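Side-chain contacts in putative peptidase (Chlamydophila abortus, PDB 3CE2), which is a putative zinc metallopeptidase of the M3B family that probably degrades small bioactive peptides as an oligopeptidase: residues A269-N274 against Y534-A539; S467-Q472 against K594-I599; F475-Y480 against K502-E507. All coordinates share one frame; numbering follows the deposited sequence.

All three contacts lie in the largely helical M3 peptidase region. Their centres are 16 to 18 Å apart. Along the chain the order is 269-274, 467-472, 475-480, 502-507, 534-539 and 594-599. Interaction 3 is therefore nested inside the loops closed by interactions 1 and 2, and those two cross. Helix 451-487 links the set. Its 467-472 part meets helix 590-607 and its 475-480 part meets helix 494-509. V535 of segment 534-539 packs on Q472 and F475 of it. One long helix thus gathers partners distant in sequence. In interaction 1 the Q537 side chain lies about 8 Å from that of the zinc ligand E430.

Interaction 1: A269-N274 against Y534-A539; sequences AALYHN and YVYQYA
Q537, which faces N274 across the contact, donates its backbone N-H to Y534 O, with N and O 2.8 Å apart. Y538 N makes a similar bond to V535 O. These bonds lie in the 534-538 backbone, from which Y536 and Q537 reach L271 and N274. CG of Y536 sits between its backbone N and carbonyl carbon (chi1 83°). This places the phenol beside L271 of helix 266-271. L271 CD2 meets its hydroxyl end obliquely, 3.6 Å from Y536 CZ. On one face of the same ring lies Q537 CG, 3.6 Å above the plane and offset toward the rim. The Y536 ring also meets that of Y281. The Q537 chain is extended beyond CG. The Q537 and N274 side chains cross at about a right angle, with their amide planes 50° apart. Q537 NE2 stays 4.1 Å from N274 OD1, too far for a hydrogen bond. The side chain of Q537 is about 8 Å from that of E430, a zinc ligand, and about 13 Å from a bound zinc ion. The contact itself is van der Waals packing of one leucine methyl against the phenol end of Y536; the two amides approach without bonding.

Interaction 2: S467-Q472 against K594-I599; sequences STLFRQ and KAFCFI
F470 and F596 each carry CG anti to the carbonyl carbon and beside the backbone N, with chi1 at -73° in both. This swings the two rings into the gap between their helices, although neither CB points straight across it. The two side chains cross obliquely, and F470 CZ comes 3.8 Å from F596 CE1. The CB of L469 points toward 594-599. Its CD2 branch meets two side chains about one turn apart, 4.3 Å from F596 CE1 and 4.3 Å from I599 CD1. The backbones themselves stand well apart: the local axes approach to 13.2 Å at a signed crossing angle of -118°. Side chains alone bridge that distance. The contact joins helix 451-487 to helix 590-607 in the helical, zinc-dependent M3 peptidase fold. L469 is about 12 Å, side chain to side chain, from the zinc ligand E430. Helices 278-289 and 292-306 add to the same apolar layer: F470 touches V288 and I295, F596 touches I287, and I599 touches L294. F470 also stacks on the ring of F466. A wider pi-type turn runs through 467-470. Beside it, the side-chain amide of Q472 donates an NE2 hydrogen to S467 O, with NE2 and O 3.0 Å apart, in an almost straight bond with the acceptor in the amide plane.

Interaction 3: F475-Y480 against K502-E507; sequences FASFEY and KNLQNE
The 475-480 turn of helix 451-487 meets 502-507 of helix 494-509 through S477 and F478, both of which touch L504. F475 and A476 come first, and their CB atoms point away from 502-507. S477 turns its CB toward the partner. Its OG lies 3.9 Å from L504 CD2 and 4.1 Å from L504 CG. This hydroxyl is occupied within its own helix. L474 O is its strongest hydrogen-bond partner, and V473 O is a second one. It therefore meets the leucine only as a packing surface. F478 follows, and its CA is the one nearest L504 CA across the two segments, at 7.3 Å. CG of F478 is anti to the backbone N (chi1 -179°). The ring is carried alongside the contact, and L504 CD2 sits at its edge near the ring plane, 4.1 Å from F478 CD1. The same methyl approaches the base of the side chain more closely. It is 3.5 Å from F478 CB and 3.4 Å from F478 N. The F478 and L504 side chains cross at about a right angle. Y501, earlier in the partner helix, meets the F478 ring edge-to-face. E479 points its CB away again. Y480 closes the turn by donating its backbone N-H to A476 O. The CB of L504 points toward 475-480, and the side chain packs against helix 451-487. That helix continues to H484, a zinc ligand whose side chain is about 10 Å from that of S477. The contact is van der Waals in kind: one methyl of L504 packs on the F478 backbone, its CB and its ring edge, and the buried serine hydroxyl is satisfied by its own helix.

Interaction 1: A269-N274 against Y534-A539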
loop_
_atom_site.group_PDB
_atom_site.type_symbol
_atom_site.label_atom_id
_atom_site.label_comp_id
_atom_site.label_asym_id
_atom_site.label_seq_id
_atom_site.Cartn_x
_atom_site.Cartn_y
_atom_site.Cartn_z
ATOM N N ALA A 269 2.661 8.727 -18.061
ATOM C CA ALA A 269 3.994 8.313 -17.630
ATOM C C ALA A 269 3.918 7.403 -16.414
ATOM O O ALA A 269 4.613 6.403 -16.341
ATOM C CB ALA A 269 4.892 9.529 -17.343
ATOM N N ALA A 270 3.065 7.756 -15.466
ATOM C CA ALA A 270 2.915 6.982 -14.239
ATOM C C ALA A 270 2.090 5.707 -14.405
ATOM O O ALA A 270 2.283 4.745 -13.677
ATOM C CB ALA A 270 2.305 7.862 -13.153
ATOM N N LEU A 271 1.161 5.700 -15.348
ATOM C CA LEU A 271 0.229 4.582 -15.481
ATOM C C LEU A 271 0.755 3.488 -16.394
ATOM O O LEU A 271 0.181 2.398 -16.483
ATOM C CB LEU A 271 -1.116 5.070 -16.027
ATOM C CG LEU A 271 -1.990 5.955 -15.146
ATOM C CD1 LEU A 271 -3.381 5.953 -15.704
ATOM C CD2 LEU A 271 -2.024 5.468 -13.730
ATOM N N TYR A 272 1.853 3.771 -17.064
ATOM C CA TYR A 272 2.339 2.890 -18.115
ATOM C C TYR A 272 2.890 1.578 -17.578
ATOM O O TYR A 272 2.572 0.503 -18.088
ATOM C CB TYR A 272 3.401 3.612 -18.952
ATOM C CG TYR A 272 3.775 2.888 -20.219
ATOM C CD1 TYR A 272 2.889 2.818 -21.304
ATOM C CD2 TYR A 272 5.009 2.254 -20.331
ATOM C CE1 TYR A 272 3.236 2.140 -22.468
ATOM C CE2 TYR A 272 5.374 1.596 -21.489
ATOM C CZ TYR A 272 4.493 1.532 -22.556
ATOM O OH TYR A 272 4.899 0.862 -23.701
ATOM N N HIS A 273 3.733 1.676 -16.561
ATOM C CA HIS A 273 4.339 0.508 -15.972
ATOM C C HIS A 273 3.292 -0.595 -15.785
ATOM O O HIS A 273 3.465 -1.727 -16.231
ATOM C CB HIS A 273 4.996 0.884 -14.634
ATOM C CG HIS A 273 5.624 -0.277 -13.920
ATOM N ND1 HIS A 273 6.461 -1.182 -14.552
ATOM C CD2 HIS A 273 5.542 -0.681 -12.627
ATOM C CE1 HIS A 273 6.856 -2.096 -13.682
ATOM N NE2 HIS A 273 6.317 -1.813 -12.507
ATOM N N ASN A 274 2.195 -0.250 -15.133
ATOM C CA ASN A 274 1.131 -1.202 -14.854
ATOM C C ASN A 274 0.130 -1.321 -15.981
ATOM O O ASN A 274 -0.889 -2.002 -15.844
ATOM C CB ASN A 274 0.385 -0.769 -13.609
ATOM C CG ASN A 274 1.067 -1.209 -12.355
ATOM O OD1 ASN A 274 1.000 -0.521 -11.333
ATOM N ND2 ASN A 274 1.723 -2.375 -12.408
ATOM N N TYR A 534 0.234 7.649 -7.196
ATOM C CA TYR A 534 0.057 6.310 -6.696
ATOM C C TYR A 534 -1.118 6.222 -5.735
ATOM O O TYR A 534 -1.754 5.168 -5.605
ATOM C CB TYR A 534 1.371 5.734 -6.135
ATOM C CG TYR A 534 1.642 6.010 -4.685
ATOM C CD1 TYR A 534 1.204 5.117 -3.710
ATOM C CD2 TYR A 534 2.374 7.135 -4.297
ATOM C CE1 TYR A 534 1.431 5.335 -2.361
ATOM C CE2 TYR A 534 2.652 7.410 -2.933
ATOM N N VAL A 535 -1.429 7.346 -5.100
ATOM C CA VAL A 535 -2.569 7.432 -4.189
ATOM C C VAL A 535 -3.913 6.871 -4.713
ATOM O O VAL A 535 -4.641 6.194 -3.968
ATOM C CB VAL A 535 -2.710 8.858 -3.601
ATOM C CG1 VAL A 535 -4.110 9.147 -3.194
ATOM C CG2 VAL A 535 -1.796 9.011 -2.398
ATOM N N TYR A 536 -4.234 7.087 -5.984
ATOM C CA TYR A 536 -5.461 6.474 -6.526
ATOM C C TYR A 536 -5.516 4.971 -6.255
ATOM O O TYR A 536 -6.596 4.419 -6.049
ATOM C CB TYR A 536 -5.667 6.785 -8.017
ATOM C CG TYR A 536 -4.914 5.884 -8.948
ATOM C CD1 TYR A 536 -5.580 4.902 -9.674
ATOM C CD2 TYR A 536 -3.533 6.007 -9.101
ATOM C CE1 TYR A 536 -4.878 4.039 -10.541
ATOM C CE2 TYR A 536 -2.826 5.163 -9.947
ATOM C CZ TYR A 536 -3.505 4.178 -10.667
ATOM O OH TYR A 536 -2.811 3.338 -11.508
ATOM N N GLN A 537 -4.358 4.312 -6.206
ATOM C CA GLN A 537 -4.331 2.865 -5.969
ATOM C C GLN A 537 -4.899 2.472 -4.611
ATOM O O GLN A 537 -5.289 1.327 -4.413
ATOM C CB GLN A 537 -2.926 2.289 -6.111
ATOM C CG GLN A 537 -2.152 2.770 -7.323
ATOM C CD GLN A 537 -0.782 2.122 -7.422
ATOM O OE1 GLN A 537 -0.338 1.463 -6.493
ATOM N NE2 GLN A 537 -0.110 2.301 -8.547
ATOM N N TYR A 538 -4.944 3.395 -3.660
ATOM C CA TYR A 538 -5.567 3.056 -2.368
ATOM C C TYR A 538 -7.043 2.829 -2.575
ATOM O O TYR A 538 -7.627 1.884 -2.059
ATOM C CB TYR A 538 -5.379 4.164 -1.331
ATOM C CG TYR A 538 -3.949 4.354 -0.863
ATOM C CD1 TYR A 538 -3.009 3.327 -0.973
ATOM C CD2 TYR A 538 -3.544 5.553 -0.289
ATOM C CE1 TYR A 538 -1.694 3.501 -0.535
ATOM C CE2 TYR A 538 -2.244 5.733 0.163
ATOM C CZ TYR A 538 -1.327 4.709 0.036
ATOM O OH TYR A 538 -0.041 4.906 0.480
ATOM N N ALA A 539 -7.625 3.721 -3.363
ATOM C CA ALA A 539 -9.028 3.696 -3.718
ATOM C C ALA A 539 -9.416 2.492 -4.590
ATOM O O ALA A 539 -10.394 1.790 -4.309
ATOM C CB ALA A 539 -9.360 4.974 -4.424
#

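Interaction 2: S467-Q472 against K594-I599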
loop_
_atom_site.group_PDB
_atom_site.type_symbol
_atom_site.label_atom_id
_atom_site.label_comp_id
_atom_site.label_asym_id
_atom_site.label_seq_id
_atom_site.Cartn_x
_atom_site.Cartn_y
_atom_site.Cartn_z
ATOM N N SER A 467 -12.189 7.512 4.403
ATOM C CA SER A 467 -10.847 8.084 4.277
ATOM C C SER A 467 -9.982 7.382 3.228
ATOM O O SER A 467 -9.146 8.032 2.576
ATOM C CB SER A 467 -10.119 8.142 5.617
ATOM O OG SER A 467 -9.647 6.859 5.950
ATOM N N THR A 468 -10.166 6.074 3.037
ATOM C CA THR A 468 -9.306 5.447 2.057
ATOM C C THR A 468 -9.876 5.476 0.642
ATOM O O THR A 468 -9.127 5.346 -0.328
ATOM C CB THR A 468 -8.723 4.053 2.474
ATOM O OG1 THR A 468 -9.099 3.044 1.532
ATOM C CG2 THR A 468 -9.108 3.665 3.877
ATOM N N LEU A 469 -11.175 5.692 0.496
ATOM C CA LEU A 469 -11.722 5.786 -0.854
ATOM C C LEU A 469 -11.945 7.232 -1.298
ATOM O O LEU A 469 -11.267 7.720 -2.202
ATOM C CB LEU A 469 -12.983 4.947 -0.985
ATOM C CG LEU A 469 -13.917 5.211 -2.170
ATOM C CD1 LEU A 469 -13.157 5.499 -3.428
ATOM C CD2 LEU A 469 -14.835 4.027 -2.394
ATOM N N PHE A 470 -12.878 7.927 -0.660
ATOM C CA PHE A 470 -13.236 9.292 -1.082
ATOM C C PHE A 470 -12.114 10.308 -0.929
ATOM O O PHE A 470 -11.774 11.026 -1.884
ATOM C CB PHE A 470 -14.517 9.770 -0.378
ATOM C CG PHE A 470 -15.747 9.106 -0.902
ATOM C CD1 PHE A 470 -16.473 9.681 -1.936
ATOM C CD2 PHE A 470 -16.137 7.871 -0.426
ATOM C CE1 PHE A 470 -17.591 9.052 -2.468
ATOM C CE2 PHE A 470 -17.260 7.244 -0.945
ATOM C CZ PHE A 470 -17.981 7.834 -1.972
ATOM N N ARG A 471 -11.540 10.361 0.268
ATOM C CA ARG A 471 -10.479 11.309 0.524
ATOM C C ARG A 471 -9.309 11.081 -0.413
ATOM O O ARG A 471 -8.717 12.040 -0.879
ATOM C CB ARG A 471 -10.028 11.307 1.983
ATOM C CG ARG A 471 -9.036 12.422 2.243
ATOM C CD ARG A 471 -9.248 13.127 3.564
ATOM N NE ARG A 471 -8.409 12.622 4.662
ATOM C CZ ARG A 471 -7.245 13.156 5.044
ATOM N NH1 ARG A 471 -6.576 12.629 6.071
ATOM N NH2 ARG A 471 -6.747 14.212 4.402
ATOM N N GLN A 472 -8.981 9.828 -0.720
ATOM C CA GLN A 472 -7.873 9.568 -1.666
ATOM C C GLN A 472 -8.205 10.002 -3.085
ATOM O O GLN A 472 -7.334 10.440 -3.837
ATOM C CB GLN A 472 -7.478 8.103 -1.651
ATOM C CG GLN A 472 -7.212 7.594 -0.239
ATOM C CD GLN A 472 -6.128 8.400 0.453
ATOM O OE1 GLN A 472 -5.078 8.649 -0.119
ATOM N NE2 GLN A 472 -6.380 8.809 1.682
ATOM N N LYS A 594 -20.600 -2.097 -7.195
ATOM C CA LYS A 594 -20.670 -3.124 -6.155
ATOM C C LYS A 594 -20.085 -2.589 -4.839
ATOM O O LYS A 594 -20.581 -2.883 -3.744
ATOM C CB LYS A 594 -19.936 -4.392 -6.603
ATOM C CG LYS A 594 -20.768 -5.365 -7.427
ATOM C CD LYS A 594 -21.975 -5.804 -6.613
ATOM C CE LYS A 594 -22.656 -7.036 -7.169
ATOM N NZ LYS A 594 -23.887 -7.309 -6.366
ATOM N N ALA A 595 -19.031 -1.790 -4.945
ATOM C CA ALA A 595 -18.447 -1.175 -3.770
ATOM C C ALA A 595 -19.465 -0.253 -3.127
ATOM O O ALA A 595 -19.752 -0.357 -1.936
ATOM C CB ALA A 595 -17.195 -0.397 -4.155
ATOM N N PHE A 596 -20.017 0.650 -3.927
ATOM C CA PHE A 596 -21.006 1.597 -3.423
ATOM C C PHE A 596 -22.213 0.914 -2.774
ATOM O O PHE A 596 -22.746 1.386 -1.761
ATOM C CB PHE A 596 -21.451 2.531 -4.538
ATOM C CG PHE A 596 -20.422 3.549 -4.915
ATOM C CD1 PHE A 596 -19.508 3.999 -3.994
ATOM C CD2 PHE A 596 -20.407 4.101 -6.176
ATOM C CE1 PHE A 596 -18.572 4.954 -4.327
ATOM C CE2 PHE A 596 -19.473 5.060 -6.519
ATOM C CZ PHE A 596 -18.547 5.482 -5.579
ATOM N N CYS A 597 -22.625 -0.210 -3.342
ATOM C CA CYS A 597 -23.692 -1.000 -2.733
ATOM C C CYS A 597 -23.383 -1.380 -1.304
ATOM O O CYS A 597 -24.194 -1.201 -0.401
ATOM C CB CYS A 597 -23.953 -2.264 -3.548
ATOM S SG CYS A 597 -24.834 -1.904 -5.078
ATOM N N PHE A 598 -22.200 -1.931 -1.111
ATOM C CA PHE A 598 -21.743 -2.306 0.204
ATOM C C PHE A 598 -21.795 -1.115 1.162
ATOM O O PHE A 598 -22.242 -1.235 2.300
ATOM C CB PHE A 598 -20.310 -2.822 0.096
ATOM C CG PHE A 598 -19.756 -3.335 1.382
ATOM C CD1 PHE A 598 -19.735 -4.705 1.643
ATOM C CD2 PHE A 598 -19.251 -2.459 2.330
ATOM C CE1 PHE A 598 -19.220 -5.185 2.828
ATOM C CE2 PHE A 598 -18.738 -2.936 3.530
ATOM C CZ PHE A 598 -18.725 -4.298 3.784
ATOM N N ILE A 599 -21.338 0.038 0.696
ATOM C CA ILE A 599 -21.263 1.196 1.558
ATOM C C ILE A 599 -22.671 1.664 1.908
ATOM O O ILE A 599 -22.978 1.915 3.077
ATOM C CB ILE A 599 -20.439 2.292 0.884
ATOM C CG1 ILE A 599 -19.002 1.801 0.715
ATOM C CG2 ILE A 599 -20.448 3.559 1.679
ATOM C CD1 ILE A 599 -18.271 2.498 -0.366
#

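Interaction 3: F475-Y480 against K502-E507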
loop_
_atom_site.group_PDB
_atom_site.type_symbol
_atom_site.label_atom_id
_atom_site.label_comp_id
_atom_site.label_asym_id
_atom_site.label_seq_id
_atom_site.Cartn_x
_atom_site.Cartn_y
_atom_site.Cartn_z
ATOM N N PHE A 475 -7.600 13.609 -3.391
ATOM C CA PHE A 475 -6.165 13.831 -3.636
ATOM C C PHE A 475 -5.896 13.556 -5.119
ATOM O O PHE A 475 -5.207 14.344 -5.806
ATOM C CB PHE A 475 -5.207 12.992 -2.750
ATOM C CG PHE A 475 -5.322 13.229 -1.210
ATOM C CD1 PHE A 475 -5.890 14.387 -0.663
ATOM C CD2 PHE A 475 -4.775 12.290 -0.303
ATOM C CE1 PHE A 475 -5.942 14.590 0.747
ATOM C CE2 PHE A 475 -4.824 12.491 1.085
ATOM C CZ PHE A 475 -5.414 13.652 1.606
ATOM N N ALA A 476 -6.464 12.465 -5.631
ATOM C CA ALA A 476 -6.217 12.070 -7.036
ATOM C C ALA A 476 -6.633 13.108 -8.060
ATOM O O ALA A 476 -5.874 13.370 -8.994
ATOM C CB ALA A 476 -6.844 10.750 -7.356
ATOM N N SER A 477 -7.807 13.718 -7.916
ATOM C CA SER A 477 -8.164 14.745 -8.902
ATOM C C SER A 477 -7.287 15.965 -8.744
ATOM O O SER A 477 -6.876 16.593 -9.746
ATOM C CB SER A 477 -9.633 15.153 -8.847
ATOM O OG SER A 477 -10.110 14.977 -7.551
ATOM N N PHE A 478 -6.998 16.300 -7.488
ATOM C CA PHE A 478 -6.112 17.414 -7.230
ATOM C C PHE A 478 -4.804 17.196 -7.972
ATOM O O PHE A 478 -4.354 18.051 -8.746
ATOM C CB PHE A 478 -5.842 17.586 -5.745
ATOM C CG PHE A 478 -4.957 18.743 -5.459
ATOM C CD1 PHE A 478 -5.294 20.003 -5.916
ATOM C CD2 PHE A 478 -3.750 18.573 -4.786
ATOM C CE1 PHE A 478 -4.461 21.081 -5.676
ATOM C CE2 PHE A 478 -2.907 19.657 -4.546
ATOM C CZ PHE A 478 -3.267 20.908 -4.990
ATOM N N GLU A 479 -4.212 16.026 -7.759
ATOM C CA GLU A 479 -2.933 15.708 -8.363
ATOM C C GLU A 479 -3.071 15.702 -9.891
ATOM O O GLU A 479 -2.143 16.031 -10.644
ATOM C CB GLU A 479 -2.428 14.369 -7.811
ATOM C CG GLU A 479 -1.148 13.884 -8.420
ATOM C CD GLU A 479 -0.575 12.629 -7.729
ATOM O OE1 GLU A 479 -1.342 11.857 -7.093
ATOM O OE2 GLU A 479 0.665 12.412 -7.837
ATOM N N TYR A 480 -4.250 15.348 -10.358
ATOM C CA TYR A 480 -4.479 15.342 -11.773
ATOM C C TYR A 480 -4.544 16.765 -12.320
ATOM O O TYR A 480 -3.875 17.082 -13.306
ATOM C CB TYR A 480 -5.770 14.612 -12.053
ATOM C CG TYR A 480 -6.122 14.582 -13.502
ATOM C CD1 TYR A 480 -5.589 13.607 -14.349
ATOM C CD2 TYR A 480 -6.995 15.525 -14.036
ATOM C CE1 TYR A 480 -5.912 13.574 -15.690
ATOM C CE2 TYR A 480 -7.323 15.507 -15.369
ATOM C CZ TYR A 480 -6.788 14.527 -16.189
ATOM O OH TYR A 480 -7.129 14.517 -17.513
ATOM N N LYS A 502 -9.811 24.196 -3.093
ATOM C CA LYS A 502 -11.073 24.644 -2.501
ATOM C C LYS A 502 -12.294 24.131 -3.278
ATOM O O LYS A 502 -13.208 23.561 -2.689
ATOM C CB LYS A 502 -11.135 26.164 -2.368
ATOM C CG LYS A 502 -12.431 26.604 -1.726
ATOM C CD LYS A 502 -12.366 27.999 -1.152
ATOM C CE LYS A 502 -13.327 28.079 0.055
ATOM N NZ LYS A 502 -13.677 29.472 0.490
ATOM N N ASN A 503 -12.289 24.332 -4.595
ATOM C CA ASN A 503 -13.353 23.824 -5.467
ATOM C C ASN A 503 -13.502 22.344 -5.249
ATOM O O ASN A 503 -14.614 21.846 -5.094
ATOM C CB ASN A 503 -13.110 24.143 -6.958
ATOM C CG ASN A 503 -12.958 25.664 -7.225
ATOM O OD1 ASN A 503 -13.580 26.508 -6.558
ATOM N ND2 ASN A 503 -12.122 26.007 -8.195
ATOM N N LEU A 504 -12.383 21.641 -5.197
ATOM C CA LEU A 504 -12.439 20.212 -4.963
ATOM C C LEU A 504 -13.076 19.884 -3.622
ATOM O O LEU A 504 -13.957 19.021 -3.549
ATOM C CB LEU A 504 -11.057 19.571 -5.067
ATOM C CG LEU A 504 -10.664 18.884 -6.371
ATOM C CD1 LEU A 504 -11.027 19.730 -7.588
ATOM C CD2 LEU A 504 -9.164 18.597 -6.345
ATOM N N GLN A 505 -12.656 20.562 -2.560
ATOM C CA GLN A 505 -13.253 20.263 -1.254
ATOM C C GLN A 505 -14.735 20.465 -1.370
ATOM O O GLN A 505 -15.544 19.828 -0.690
ATOM C CB GLN A 505 -12.710 21.181 -0.178
ATOM C CG GLN A 505 -11.260 20.889 0.166
ATOM C CD GLN A 505 -10.705 21.909 1.102
ATOM O OE1 GLN A 505 -10.462 23.041 0.703
ATOM N NE2 GLN A 505 -10.512 21.532 2.358
ATOM N N ASN A 506 -15.084 21.356 -2.274
ATOM C CA ASN A 506 -16.450 21.695 -2.466
ATOM C C ASN A 506 -17.226 20.627 -3.191
ATOM O O ASN A 506 -18.278 20.218 -2.721
ATOM C CB ASN A 506 -16.542 23.005 -3.203
ATOM C CG ASN A 506 -17.417 23.948 -2.493
ATOM O OD1 ASN A 506 -18.631 23.757 -2.456
ATOM N ND2 ASN A 506 -16.813 24.943 -1.839
ATOM N N GLU A 507 -16.706 20.167 -4.325
ATOM C CA GLU A 507 -17.337 19.055 -5.047
ATOM C C GLU A 507 -17.568 17.854 -4.134
ATOM O O GLU A 507 -18.512 17.107 -4.336
ATOM C CB GLU A 507 -16.538 18.643 -6.302
ATOM C CG GLU A 507 -16.360 19.767 -7.318
ATOM C CD GLU A 507 -15.611 19.339 -8.586
ATOM O OE1 GLU A 507 -16.186 18.542 -9.363
ATOM O OE2 GLU A 507 -14.460 19.809 -8.825
#